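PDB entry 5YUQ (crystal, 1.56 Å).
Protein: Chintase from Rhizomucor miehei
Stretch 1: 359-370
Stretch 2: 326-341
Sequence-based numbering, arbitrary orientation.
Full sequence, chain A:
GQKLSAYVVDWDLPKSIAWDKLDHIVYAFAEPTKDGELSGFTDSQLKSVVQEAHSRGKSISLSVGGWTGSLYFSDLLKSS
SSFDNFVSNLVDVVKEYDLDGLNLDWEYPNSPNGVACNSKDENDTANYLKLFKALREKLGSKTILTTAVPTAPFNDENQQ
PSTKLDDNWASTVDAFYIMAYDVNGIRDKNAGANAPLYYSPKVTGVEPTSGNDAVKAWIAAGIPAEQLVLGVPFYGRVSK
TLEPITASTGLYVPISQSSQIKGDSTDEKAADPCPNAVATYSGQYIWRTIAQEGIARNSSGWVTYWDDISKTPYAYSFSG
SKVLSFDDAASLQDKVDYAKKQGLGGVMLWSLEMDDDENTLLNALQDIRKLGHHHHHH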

ATOM      1  N   ASN A 359      -9.648   7.284 -16.579  1.00 17.88           N
ATOM      2  CA  ASN A 359      -9.373   7.692 -15.200  1.00 16.65           C
ATOM      3  C   ASN A 359     -10.557   7.419 -14.282  1.00 14.45           C
ATOM      4  O   ASN A 359     -10.813   8.197 -13.366  1.00 15.58           O
ATOM      5  CB  ASN A 359      -9.003   9.186 -15.101  1.00 17.72           C
ATOM      6  CG  ASN A 359      -7.968   9.614 -16.131  1.00 25.90           C
ATOM      7  OD1 ASN A 359      -6.794   9.249 -16.039  1.00 21.79           O
ATOM      8  ND2 ASN A 359      -8.394  10.431 -17.096  1.00 22.36           N
ATOM      9  N   THR A 360     -11.269   6.319 -14.517  1.00 14.59           N
ATOM     10  CA  THR A 360     -12.448   5.991 -13.715  1.00 13.58           C
ATOM     11  C   THR A 360     -12.164   5.992 -12.210  1.00 14.88           C
ATOM     12  O   THR A 360     -12.876   6.635 -11.439  1.00 16.03           O
ATOM     13  CB  THR A 360     -13.038   4.630 -14.101  1.00 15.21           C
ATOM     14  OG1 THR A 360     -13.428   4.653 -15.481  1.00 17.10           O
ATOM     15  CG2 THR A 360     -14.263   4.320 -13.252  1.00 17.08           C
ATOM     16  N   LEU A 361     -11.128   5.270 -11.795  1.00 15.15           N
ATOM     17  CA  LEU A 361     -10.818   5.173 -10.370  1.00 12.89           C
ATOM     18  C   LEU A 361     -10.201   6.449  -9.815  1.00 13.59           C
ATOM     19  O   LEU A 361     -10.517   6.845  -8.700  1.00 13.14           O
ATOM     20  CB  LEU A 361      -9.922   3.972 -10.075  1.00 11.34           C
ATOM     21  CG  LEU A 361     -10.529   2.624 -10.471  1.00 13.18           C
ATOM     22  CD1 LEU A 361      -9.689   1.527  -9.866  1.00 13.74           C
ATOM     23  CD2 LEU A 361     -11.979   2.509 -10.016  1.00 13.89           C
ATOM     24  N   LEU A 362      -9.336   7.105 -10.580  1.00 11.67           N
ATOM     25  CA  LEU A 362      -8.737   8.350 -10.094  1.00 14.17           C
ATOM     26  C   LEU A 362      -9.789   9.448  -9.980  1.00 12.37           C
ATOM     27  O   LEU A 362      -9.781  10.224  -9.025  1.00 14.15           O
ATOM     28  CB  LEU A 362      -7.573   8.787 -10.986  1.00 15.29           C
ATOM     29  CG  LEU A 362      -6.801  10.052 -10.589  1.00 15.65           C
ATOM     30  CD1 LEU A 362      -6.261   9.956  -9.165  1.00 15.29           C
ATOM     31  CD2 LEU A 362      -5.672  10.310 -11.575  1.00 17.57           C
ATOM     32  N   ASN A 363     -10.720   9.479 -10.929  1.00 16.19           N
ATOM     33  CA  ASN A 363     -11.847  10.399 -10.838  1.00 14.88           C
ATOM     34  C   ASN A 363     -12.667  10.156  -9.582  1.00 13.83           C
ATOM     35  O   ASN A 363     -13.167  11.092  -8.974  1.00 15.54           O
ATOM     36  CB  ASN A 363     -12.743  10.280 -12.075  1.00 12.88           C
ATOM     37  CG  ASN A 363     -12.111  10.897 -13.298  1.00 18.49           C
ATOM     38  OD1 ASN A 363     -11.138  11.643 -13.191  1.00 18.05           O
ATOM     39  ND2 ASN A 363     -12.669  10.612 -14.463  1.00 18.83           N
ATOM     40  N   ALA A 364     -12.799   8.892  -9.193  1.00 12.11           N
ATOM     41  CA  ALA A 364     -13.555   8.527  -7.995  1.00 13.12           C
ATOM     42  C   ALA A 364     -12.935   9.063  -6.711  1.00 14.63           C
ATOM     43  O   ALA A 364     -13.574   9.078  -5.661  1.00 15.69           O
ATOM     44  CB  ALA A 364     -13.696   7.007  -7.910  1.00 14.24           C
ATOM     45  N   LEU A 365     -11.682   9.493  -6.786  1.00 14.36           N
ATOM     46  CA  LEU A 365     -10.998   9.982  -5.599  1.00 13.77           C
ATOM     47  C   LEU A 365     -11.046  11.498  -5.470  1.00 15.41           C
ATOM     48  O   LEU A 365     -10.632  12.024  -4.447  1.00 15.14           O
ATOM     49  CB  LEU A 365      -9.538   9.517  -5.585  1.00 13.72           C
ATOM     50  CG  LEU A 365      -9.312   8.006  -5.551  1.00 14.13           C
ATOM     51  CD1 LEU A 365      -7.815   7.681  -5.494  1.00 14.75           C
ATOM     52  CD2 LEU A 365     -10.043   7.396  -4.368  1.00 14.70           C
ATOM     53  N   GLN A 366     -11.553  12.198  -6.482  1.00 14.85           N
ATOM     54  CA  GLN A 366     -11.382  13.653  -6.513  1.00 14.72           C
ATOM     55  C   GLN A 366     -11.995  14.424  -5.354  1.00 15.88           C
ATOM     56  O   GLN A 366     -11.509  15.497  -5.021  1.00 17.98           O
ATOM     57  CB  GLN A 366     -11.828  14.233  -7.861  1.00 15.87           C
ATOM     58  CG  GLN A 366     -10.991  13.709  -9.010  1.00 15.11           C
ATOM     59  CD  GLN A 366      -9.518  14.025  -8.831  1.00 17.57           C
ATOM     60  OE1 GLN A 366      -9.127  15.192  -8.748  1.00 17.81           O
ATOM     61  NE2 GLN A 366      -8.690  12.987  -8.766  1.00 15.92           N
ATOM     62  N   ASP A 367     -13.029  13.891  -4.716  1.00 14.63           N
ATOM     63  CA  ASP A 367     -13.652  14.625  -3.617  1.00 14.06           C
ATOM     64  C   ASP A 367     -12.716  14.849  -2.430  1.00 17.96           C
ATOM     65  O   ASP A 367     -13.000  15.678  -1.576  1.00 16.97           O
ATOM     66  CB  ASP A 367     -14.951  13.958  -3.148  1.00 14.63           C
ATOM     67  CG  ASP A 367     -16.084  14.130  -4.136  1.00 18.93           C
ATOM     68  OD1 ASP A 367     -15.971  14.988  -5.035  1.00 20.87           O
ATOM     69  OD2 ASP A 367     -17.096  13.406  -4.009  1.00 17.02           O
ATOM     70  N   ILE A 368     -11.610  14.114  -2.368  1.00 15.32           N
ATOM     71  CA  ILE A 368     -10.656  14.303  -1.282  1.00 18.49           C
ATOM     72  C   ILE A 368      -9.899  15.615  -1.444  1.00 17.54           C
ATOM     73  O   ILE A 368      -9.401  16.162  -0.460  1.00 20.60           O
ATOM     74  CB  ILE A 368      -9.651  13.121  -1.172  1.00 15.86           C
ATOM     75  CG1 ILE A 368      -8.989  13.089   0.210  1.00 15.78           C
ATOM     76  CG2 ILE A 368      -8.579  13.228  -2.235  1.00 17.21           C
ATOM     77  CD1 ILE A 368      -9.935  12.729   1.339  1.00 17.28           C
ATOM     78  N   ARG A 369      -9.820  16.137  -2.667  1.00 16.70           N
ATOM     79  CA  ARG A 369      -9.015  17.341  -2.882  1.00 21.35           C
ATOM     80  C   ARG A 369      -9.848  18.605  -3.005  1.00 42.76           C
ATOM     81  O   ARG A 369      -9.529  19.508  -3.785  1.00 43.35           O
ATOM     82  CB  ARG A 369      -8.039  17.197  -4.058  1.00 24.55           C
ATOM     83  CG  ARG A 369      -8.452  16.241  -5.137  1.00 27.79           C
ATOM     84  CD  ARG A 369      -7.235  15.770  -5.920  1.00 21.99           C
ATOM     85  NE  ARG A 369      -6.277  16.843  -6.164  1.00 21.01           N
ATOM     86  CZ  ARG A 369      -6.148  17.481  -7.320  1.00 19.24           C
ATOM     87  NH1 ARG A 369      -6.922  17.159  -8.347  1.00 17.79           N
ATOM     88  NH2 ARG A 369      -5.246  18.446  -7.448  1.00 25.98           N
ATOM     89  N   LYS A 370     -10.911  18.657  -2.209  1.00 41.17           N
ATOM     90  CA  LYS A 370     -11.827  19.790  -2.196  1.00 53.31           C
ATOM     91  C   LYS A 370     -12.724  19.730  -0.962  1.00 47.72           C
ATOM     92  O   LYS A 370     -12.312  19.239   0.091  1.00 45.97           O
ATOM     93  CB  LYS A 370     -12.667  19.818  -3.482  1.00 32.34           C
ATOM     94  CG  LYS A 370     -13.010  18.428  -4.034  1.00 40.43           C
ATOM     95  CD  LYS A 370     -13.563  18.484  -5.459  1.00 40.19           C
ATOM     96  CE  LYS A 370     -12.457  18.625  -6.498  1.00 40.95           C
ATOM     97  NZ  LYS A 370     -12.919  18.183  -7.850  1.00 55.16           N
TER
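Stretch 2, residues 326-341: FDDAASLQDKVDYAKK

A single water stitches the two stretches together, between Ala364, Asp367 and Gln333. It donates to Ala364 O at 2.6 Å and to Gln333 OE1 at 2.8 Å, and it accepts from Asp367 N, with its oxygen 3.0 Å from that nitrogen. Ala364 O and Gln333 OE1 are both acceptors, 3.8 Å apart, so the water supplies the protons that neither can give.

Stretch 2 begins as an extended segment, Phe326 to Asp328, and is helical from Ala329 to Lys341. Asp328 caps this helix: its OD1 accepts from Ser331 N at 3.0 Å. Asp327 OD1 lies 2.6 Å from Ser331 OG and 2.7 Å from Lys335 NZ, the latter a salt bridge, so the segment before the helix is tied to its first turns. Stretch 1 starts as a helix at Thr360, passes through a type I turn from Asn363 to Gln366, and continues as a 3-10 segment from Gln366 to Ile368.

The two stretches run in the same general direction. Thr360 and Leu361 lie near the start of the stretch 2 helix, and Ile368 lies near its later turns. The CA atoms of Ala364 and Ala329 are 5.2 Å apart. Ile368 CA and Val336 CA are 6.1 Å apart.

The close approach at Ala364 suits its small side chain. Ala364 CB rests 3.7 Å from Ala329 O, 4.2 Å from Ala329 CB and 4.0 Å from Leu332 CB. Leu332 also meets both leucines of stretch 1 that reach across. Its CD1 is 3.7 Å from Leu361 CB, and its CB is 4.0 Å from Leu365 CD2. At the N-terminal end of the helix, Leu361 CD2 packs 3.8 Å from Asp328 C.

One turn on, Val336 points toward stretch 1. Its CG2 lies 3.7 Å from Leu365 CD2, and its CG1 lies 3.7 Å from Ile368 N and 3.9 Å from Asp367 CB. Ile368 is chi1 t, and its end comes nearer to the helix than its CA-to-CB bond suggests. Its CD1 sits 4.0 Å from Ala339 CB and 3.9 Å from Lys340 CG.

Asp367 carries both direct hydrogen bonds. Gln333 NE2 donates to Asp367 OD2 at 3.0 Å, and also to Asp337 OD1 at 2.8 Å within its own helix. Lys340 NZ donates to Asp367 O at 3.0 Å. Lys340 NZ is also 3.2 Å from Lys370 O, but the angle is too poor for a hydrogen bond. Together the stretches bury 646 Å², both sides summed.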

ATOM      1  N   PHE A 326     -12.731  -6.599  -5.344  1.00 12.21           N
ATOM      2  CA  PHE A 326     -12.120  -5.440  -5.989  1.00 13.73           C
ATOM      3  C   PHE A 326     -12.665  -4.121  -5.482  1.00 13.35           C
ATOM      4  O   PHE A 326     -13.436  -4.097  -4.524  1.00 12.80           O
ATOM      5  CB  PHE A 326     -12.190  -5.538  -7.529  1.00 13.38           C
ATOM      6  CG  PHE A 326     -13.591  -5.521  -8.117  1.00 10.78           C
ATOM      7  CD1 PHE A 326     -14.439  -6.614  -7.981  1.00 11.82           C
ATOM      8  CD2 PHE A 326     -14.027  -4.423  -8.867  1.00 12.79           C
ATOM      9  CE1 PHE A 326     -15.714  -6.605  -8.551  1.00 13.72           C
ATOM     10  CE2 PHE A 326     -15.298  -4.408  -9.438  1.00 14.48           C
ATOM     11  CZ  PHE A 326     -16.141  -5.497  -9.285  1.00 13.28           C
ATOM     12  N   ASP A 327     -12.228  -3.028  -6.100  1.00 12.90           N
ATOM     13  CA  ASP A 327     -12.779  -1.717  -5.805  1.00 11.71           C
ATOM     14  C   ASP A 327     -13.191  -1.044  -7.090  1.00 14.00           C
ATOM     15  O   ASP A 327     -12.523  -1.182  -8.116  1.00 15.12           O
ATOM     16  CB  ASP A 327     -11.775  -0.857  -5.052  1.00 10.94           C
ATOM     17  CG  ASP A 327     -11.848  -1.087  -3.570  1.00 11.57           C
ATOM     18  OD1 ASP A 327     -12.674  -0.416  -2.914  1.00 14.84           O
ATOM     19  OD2 ASP A 327     -11.119  -1.966  -3.062  1.00 12.23           O
ATOM     20  N   ASP A 328     -14.318  -0.343  -7.034  1.00 12.41           N
ATOM     21  CA  ASP A 328     -14.823   0.361  -8.205  1.00 13.41           C
ATOM     22  C   ASP A 328     -15.085   1.816  -7.852  1.00 13.26           C
ATOM     23  O   ASP A 328     -14.657   2.289  -6.799  1.00 13.30           O
ATOM     24  CB  ASP A 328     -16.072  -0.324  -8.778  1.00 13.94           C
ATOM     25  CG  ASP A 328     -17.171  -0.522  -7.747  1.00 14.92           C
ATOM     26  OD1 ASP A 328     -17.100   0.072  -6.657  1.00 13.77           O
ATOM     27  OD2 ASP A 328     -18.138  -1.271  -8.040  1.00 16.35           O
ATOM     28  N   ALA A 329     -15.765   2.546  -8.727  1.00 13.34           N
ATOM     29  CA  ALA A 329     -15.975   3.960  -8.450  1.00 13.64           C
ATOM     30  C   ALA A 329     -16.779   4.138  -7.174  1.00 15.12           C
ATOM     31  O   ALA A 329     -16.475   5.022  -6.370  1.00 13.82           O
ATOM     32  CB  ALA A 329     -16.652   4.643  -9.615  1.00 14.91           C
ATOM     33  N   ALA A 330     -17.793   3.297  -6.984  1.00 13.04           N
ATOM     34  CA  ALA A 330     -18.651   3.408  -5.805  1.00 14.30           C
ATOM     35  C   ALA A 330     -17.884   3.153  -4.514  1.00 14.51           C
ATOM     36  O   ALA A 330     -17.980   3.928  -3.558  1.00 13.92           O
ATOM     37  CB  ALA A 330     -19.824   2.445  -5.913  1.00 14.18           C
ATOM     38  N   SER A 331     -17.135   2.055  -4.466  1.00 13.57           N
ATOM     39  CA  SER A 331     -16.424   1.705  -3.247  1.00 13.34           C
ATOM     40  C   SER A 331     -15.306   2.700  -2.942  1.00 13.36           C
ATOM     41  O   SER A 331     -15.062   3.005  -1.781  1.00 13.47           O
ATOM     42  CB  SER A 331     -15.888   0.272  -3.306  1.00 14.91           C
ATOM     43  OG  SER A 331     -14.865   0.159  -4.271  1.00 14.29           O
ATOM     44  N   LEU A 332     -14.642   3.223  -3.973  1.00 13.33           N
ATOM     45  CA  LEU A 332     -13.613   4.242  -3.732  1.00 12.11           C
ATOM     46  C   LEU A 332     -14.239   5.539  -3.225  1.00 14.21           C
ATOM     47  O   LEU A 332     -13.704   6.185  -2.309  1.00 13.72           O
ATOM     48  CB  LEU A 332     -12.767   4.501  -4.981  1.00 13.41           C
ATOM     49  CG  LEU A 332     -11.814   3.367  -5.376  1.00 14.20           C
ATOM     50  CD1 LEU A 332     -10.913   3.817  -6.518  1.00 14.53           C
ATOM     51  CD2 LEU A 332     -10.978   2.902  -4.175  1.00 14.80           C
ATOM     52  N   GLN A 333     -15.380   5.911  -3.801  1.00 12.55           N
ATOM     53  CA  GLN A 333     -16.119   7.065  -3.305  1.00 13.66           C
ATOM     54  C   GLN A 333     -16.448   6.861  -1.828  1.00 12.61           C
ATOM     55  O   GLN A 333     -16.321   7.782  -1.024  1.00 14.61           O
ATOM     56  CB  GLN A 333     -17.408   7.281  -4.106  1.00 14.28           C
ATOM     57  CG  GLN A 333     -18.214   8.493  -3.624  1.00 15.48           C
ATOM     58  CD  GLN A 333     -17.508   9.807  -3.890  1.00 14.46           C
ATOM     59  OE1 GLN A 333     -17.125  10.104  -5.019  1.00 15.79           O
ATOM     60  NE2 GLN A 333     -17.331  10.611  -2.840  1.00 15.64           N
ATOM     61  N   ASP A 334     -16.843   5.647  -1.458  1.00 13.70           N
ATOM     62  CA  ASP A 334     -17.221   5.385  -0.075  1.00 11.74           C
ATOM     63  C   ASP A 334     -16.035   5.517   0.872  1.00 15.33           C
ATOM     64  O   ASP A 334     -16.176   5.999   1.998  1.00 15.52           O
ATOM     65  CB  ASP A 334     -17.870   4.001   0.046  1.00 14.04           C
ATOM     66  CG  ASP A 334     -19.218   3.942  -0.615  1.00 15.27           C
ATOM     67  OD1 ASP A 334     -19.813   5.010  -0.887  1.00 14.86           O
ATOM     68  OD2 ASP A 334     -19.696   2.814  -0.879  1.00 16.21           O
ATOM     69  N   LYS A 335     -14.866   5.103   0.400  1.00 13.70           N
ATOM     70  CA  LYS A 335     -13.628   5.290   1.149  1.00 12.78           C
ATOM     71  C   LYS A 335     -13.296   6.770   1.300  1.00 15.09           C
ATOM     72  O   LYS A 335     -12.863   7.201   2.370  1.00 14.12           O
ATOM     73  CB  LYS A 335     -12.482   4.536   0.463  1.00 12.93           C
ATOM     74  CG  LYS A 335     -12.548   3.023   0.666  1.00 13.13           C
ATOM     75  CD  LYS A 335     -11.619   2.286  -0.287  1.00 12.62           C
ATOM     76  CE  LYS A 335     -11.490   0.814   0.087  1.00 11.91           C
ATOM     77  NZ  LYS A 335     -12.694  -0.009  -0.285  1.00 13.57           N
ATOM     78  N   VAL A 336     -13.507   7.546   0.239  1.00 13.06           N
ATOM     79  CA  VAL A 336     -13.258   8.987   0.299  1.00 14.07           C
ATOM     80  C   VAL A 336     -14.214   9.656   1.276  1.00 14.04           C
ATOM     81  O   VAL A 336     -13.794  10.492   2.081  1.00 14.35           O
ATOM     82  CB  VAL A 336     -13.373   9.637  -1.090  1.00 15.95           C
ATOM     83  CG1 VAL A 336     -13.417  11.159  -0.974  1.00 14.86           C
ATOM     84  CG2 VAL A 336     -12.212   9.200  -1.972  1.00 15.76           C
ATOM     85  N   ASP A 337     -15.489   9.270   1.222  1.00 14.36           N
ATOM     86  CA  ASP A 337     -16.490   9.817   2.135  1.00 17.73           C
ATOM     87  C   ASP A 337     -16.076   9.544   3.579  1.00 17.60           C
ATOM     88  O   ASP A 337     -16.169  10.417   4.447  1.00 16.32           O
ATOM     89  CB  ASP A 337     -17.877   9.206   1.869  1.00 15.32           C
ATOM     90  CG  ASP A 337     -18.440   9.561   0.496  1.00 19.69           C
ATOM     91  OD1 ASP A 337     -18.042  10.583  -0.098  1.00 21.06           O
ATOM     92  OD2 ASP A 337     -19.304   8.797   0.012  1.00 24.69           O
ATOM     93  N   TYR A 338     -15.610   8.325   3.826  1.00 15.61           N
ATOM     94  CA  TYR A 338     -15.122   7.951   5.140  1.00 15.76           C
ATOM     95  C   TYR A 338     -13.925   8.802   5.563  1.00 14.92           C
ATOM     96  O   TYR A 338     -13.859   9.296   6.695  1.00 15.31           O
ATOM     97  CB  TYR A 338     -14.734   6.469   5.160  1.00 15.29           C
ATOM     98  CG  TYR A 338     -14.111   6.069   6.472  1.00 13.33           C
ATOM     99  CD1 TYR A 338     -14.899   5.682   7.545  1.00 16.75           C
ATOM    100  CD2 TYR A 338     -12.730   6.094   6.648  1.00 15.43           C
ATOM    101  CE1 TYR A 338     -14.328   5.327   8.771  1.00 16.51           C
ATOM    102  CE2 TYR A 338     -12.156   5.741   7.857  1.00 15.83           C
ATOM    103  CZ  TYR A 338     -12.957   5.361   8.910  1.00 19.81           C
ATOM    104  OH  TYR A 338     -12.377   5.023  10.108  1.00 16.76           O
ATOM    105  N   ALA A 339     -12.967   8.957   4.657  1.00 14.62           N
ATOM    106  CA  ALA A 339     -11.761   9.710   4.962  1.00 16.02           C
ATOM    107  C   ALA A 339     -12.098  11.158   5.313  1.00 17.78           C
ATOM    108  O   ALA A 339     -11.524  11.723   6.246  1.00 15.79           O
ATOM    109  CB  ALA A 339     -10.791   9.657   3.795  1.00 14.56           C
ATOM    110  N   LYS A 340     -13.030  11.750   4.575  1.00 16.08           N
ATOM    111  CA  LYS A 340     -13.427  13.130   4.851  1.00 17.54           C
ATOM    112  C   LYS A 340     -14.146  13.256   6.197  1.00 18.94           C
ATOM    113  O   LYS A 340     -13.904  14.206   6.949  1.00 17.37           O
ATOM    114  CB  LYS A 340     -14.272  13.682   3.696  1.00 19.11           C
ATOM    115  CG  LYS A 340     -13.499  13.784   2.389  1.00 16.72           C
ATOM    116  CD  LYS A 340     -14.402  14.181   1.222  1.00 21.67           C
ATOM    117  CE  LYS A 340     -14.960  15.584   1.388  1.00 36.44           C
ATOM    118  NZ  LYS A 340     -13.946  16.624   1.076  1.00 39.18           N
ATOM    119  N   LYS A 341     -15.011  12.293   6.504  1.00 15.86           N
ATOM    120  CA  LYS A 341     -15.753  12.289   7.764  1.00 17.04           C
ATOM    121  C   LYS A 341     -14.828  12.150   8.968  1.00 19.46           C
ATOM    122  O   LYS A 341     -15.057  12.755  10.021  1.00 20.50           O
ATOM    123  CB  LYS A 341     -16.783  11.152   7.770  1.00 22.05           C
ATOM    124  CG  LYS A 341     -17.554  11.022   9.070  1.00 31.37           C
ATOM    125  CD  LYS A 341     -18.825  10.195   8.889  1.00 49.53           C
ATOM    126  CE  LYS A 341     -19.454   9.850  10.236  1.00 52.17           C
ATOM    127  NZ  LYS A 341     -18.496   9.129  11.124  1.00 51.94           N
TER
HETATM  128  O   HOH W   1     -14.648  11.403  -5.029  1.00 17.66           O